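Long-range contact in chitinase A (Pteris ryukyuensis, PDB 4RL3), which probably hydrolyses the glycosidic bonds of chitin through its catalytic domain, a family 18 glycoside hydrolase barrel that forms one part of a longer LysM-containing protein: residues 11-16 / 249-254. Residues are numbered along the deposited sequence; the frame is centred on the assembly and turned at random.
Sequences LYNGVQ and SADGSY. With EDO (1,2-ethanediol), chain C.
Val-15 lays its CB over one face of the Tyr-254 ring, 4.2 Å from the ring centroid and 27° off the normal, a CH-pi contact. Its two methyls divide the neighbourhood: CG2, anti to the backbone N, packs against Ala-250 and Tyr-254 CB, while CG1 meets the carboxylate carbon of Asp-251. Carbonyl O of Asn-13 lies at the ring's edge, 3.3 Å from Tyr-254 CE2. Beside it, Asn-13 uses both ends of its amide. Asn-13 ND2 donates to Asp-251 O at 3.0 Å, with the acceptor almost exactly in the amide plane, and OD1 takes Val-15 N to close an Asx turn; the two bonds together fix the amide's flip. Leu-11 N donates a nearly straight hydrogen bond to Asp-251 OD2 (3.1 Å), arriving from above the carboxylate plane, and a water that accepts from Asn-13 N can donate to the same oxygen. The other oxygen, OD1, binds Gly-9 N and O1 of an ethanediol, probably from the crystallisation liquor, whose O2 bonds to Ser-249 OG. That hydroxyl also N-caps helix 250-254 by accepting from Gly-252 N. The contact thus joins the loop after strand 3-8 to the short helix following the adjacent parallel strand 244-248 of the TIM barrel. With the N-H groups of Leu-11 and Gly-9 turned on its carboxylate, Asp-251 is probably stabilised as the anion, tying the loop to the start of the helix.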
loop_
_atom_site.group_PDB
_atom_site.type_symbol
_atom_site.label_atom_id
_atom_site.label_comp_id
_atom_site.label_asym_id
_atom_site.label_seq_id
_atom_site.Cartn_x
_atom_site.Cartn_y
_atom_site.Cartn_z
ATOM N N LEU A 11 2.885 8.543 -10.540
ATOM C CA LEU A 11 3.700 9.608 -11.147
ATOM C C LEU A 11 3.308 9.958 -12.577
ATOM O O LEU A 11 3.769 10.982 -13.101
ATOM C CB LEU A 11 5.191 9.261 -11.114
ATOM C CG LEU A 11 5.793 8.983 -9.737
ATOM C CD1 LEU A 11 7.310 8.954 -9.851
ATOM C CD2 LEU A 11 5.376 10.009 -8.694
ATOM N N TYR A 12 2.451 9.155 -13.197
ATOM C CA TYR A 12 2.112 9.321 -14.617
ATOM C C TYR A 12 3.380 9.377 -15.470
ATOM O O TYR A 12 3.545 10.278 -16.302
ATOM C CB TYR A 12 1.240 10.565 -14.845
ATOM C CG TYR A 12 -0.129 10.529 -14.176
ATOM C CD1 TYR A 12 -0.253 10.634 -12.791
ATOM C CD2 TYR A 12 -1.303 10.419 -14.934
ATOM C CE1 TYR A 12 -1.502 10.607 -12.178
ATOM C CE2 TYR A 12 -2.552 10.405 -14.326
ATOM C CZ TYR A 12 -2.640 10.492 -12.952
ATOM O OH TYR A 12 -3.891 10.476 -12.357
ATOM N N ASN A 13 4.269 8.405 -15.273
ATOM C CA ASN A 13 5.550 8.411 -15.984
ATOM C C ASN A 13 5.679 7.309 -17.014
ATOM O O ASN A 13 6.762 7.106 -17.565
ATOM C CB ASN A 13 6.761 8.450 -15.028
ATOM C CG ASN A 13 7.050 7.120 -14.331
ATOM O OD1 ASN A 13 6.386 6.092 -14.552
ATOM N ND2 ASN A 13 8.054 7.150 -13.461
ATOM N N GLY A 14 4.579 6.604 -17.281
ATOM C CA GLY A 14 4.549 5.615 -18.335
ATOM C C GLY A 14 4.863 4.204 -17.908
ATOM O O GLY A 14 4.798 3.290 -18.725
ATOM N N VAL A 15 5.193 3.996 -16.641
ATOM C CA VAL A 15 5.495 2.648 -16.177
ATOM C C VAL A 15 4.257 1.760 -16.311
ATOM O O VAL A 15 3.125 2.209 -16.144
ATOM C CB VAL A 15 6.043 2.647 -14.731
ATOM C CG1 VAL A 15 4.978 3.105 -13.727
ATOM C CG2 VAL A 15 6.606 1.272 -14.362
ATOM N N GLN A 16 4.498 0.495 -16.639
ATOM C CA GLN A 16 3.437 -0.475 -16.840
ATOM C C GLN A 16 3.671 -1.669 -15.922
ATOM O O GLN A 16 4.791 -1.884 -15.435
ATOM C CB GLN A 16 3.420 -0.908 -18.304
ATOM C CG GLN A 16 3.163 0.256 -19.253
ATOM C CD GLN A 16 3.136 -0.162 -20.702
ATOM O OE1 GLN A 16 4.133 -0.004 -21.423
ATOM N NE2 GLN A 16 2.016 -0.720 -21.138
ATOM N N SER A 249 8.587 2.495 -5.385
ATOM C CA SER A 249 7.435 2.077 -6.188
ATOM C C SER A 249 7.943 1.690 -7.569
ATOM O O SER A 249 9.088 1.989 -7.919
ATOM C CB SER A 249 6.485 3.253 -6.375
ATOM O OG SER A 249 7.148 4.349 -6.998
ATOM N N ALA A 250 7.084 1.090 -8.379
ATOM C CA ALA A 250 7.449 0.785 -9.765
ATOM C C ALA A 250 7.835 2.052 -10.539
ATOM O O ALA A 250 8.761 2.022 -11.352
ATOM C CB ALA A 250 6.303 0.071 -10.467
ATOM N N ASP A 251 7.119 3.147 -10.289
ATOM C CA ASP A 251 7.391 4.423 -10.975
ATOM C C ASP A 251 8.805 4.886 -10.626
ATOM O O ASP A 251 9.544 5.371 -11.491
ATOM C CB ASP A 251 6.399 5.544 -10.587
ATOM C CG ASP A 251 4.939 5.098 -10.557
ATOM O OD1 ASP A 251 4.632 4.088 -9.890
ATOM O OD2 ASP A 251 4.083 5.789 -11.158
ATOM N N GLY A 252 9.153 4.764 -9.344
ATOM C CA GLY A 252 10.475 5.150 -8.838
ATOM C C GLY A 252 11.559 4.318 -9.494
ATOM O O GLY A 252 12.580 4.837 -9.945
ATOM N N SER A 253 11.318 3.016 -9.565
ATOM C CA SER A 253 12.277 2.107 -10.167
ATOM C C SER A 253 12.447 2.401 -11.652
ATOM O O SER A 253 13.565 2.421 -12.172
ATOM C CB SER A 253 11.821 0.675 -9.945
ATOM O OG SER A 253 11.849 0.390 -8.571
ATOM N N TYR A 254 11.339 2.663 -12.326
ATOM C CA TYR A 254 11.334 2.950 -13.760
ATOM C C TYR A 254 12.209 4.153 -14.090
ATOM O O TYR A 254 12.924 4.155 -15.098
ATOM C CB TYR A 254 9.897 3.211 -14.208
ATOM C CG TYR A 254 9.659 3.307 -15.704
ATOM C CD1 TYR A 254 9.909 2.230 -16.543
ATOM C CD2 TYR A 254 9.158 4.465 -16.267
ATOM C CE1 TYR A 254 9.654 2.308 -17.905
ATOM C CE2 TYR A 254 8.910 4.550 -17.623
ATOM C CZ TYR A 254 9.172 3.473 -18.436
ATOM O OH TYR A 254 8.935 3.561 -19.793
HETATM C C1 EDO C . 3.661 5.647 -6.463
HETATM O O1 EDO C . 3.146 5.085 -7.684
HETATM C C2 EDO C . 4.532 6.879 -6.725
HETATM O O2 EDO C . 5.756 6.523 -7.359
HETATM O O HOH W 1 3.141 6.399 -13.575
HETATM O O HOH W 2 7.435 6.170 -20.549
HETATM O O HOH W 3 6.418 1.283 -19.917
#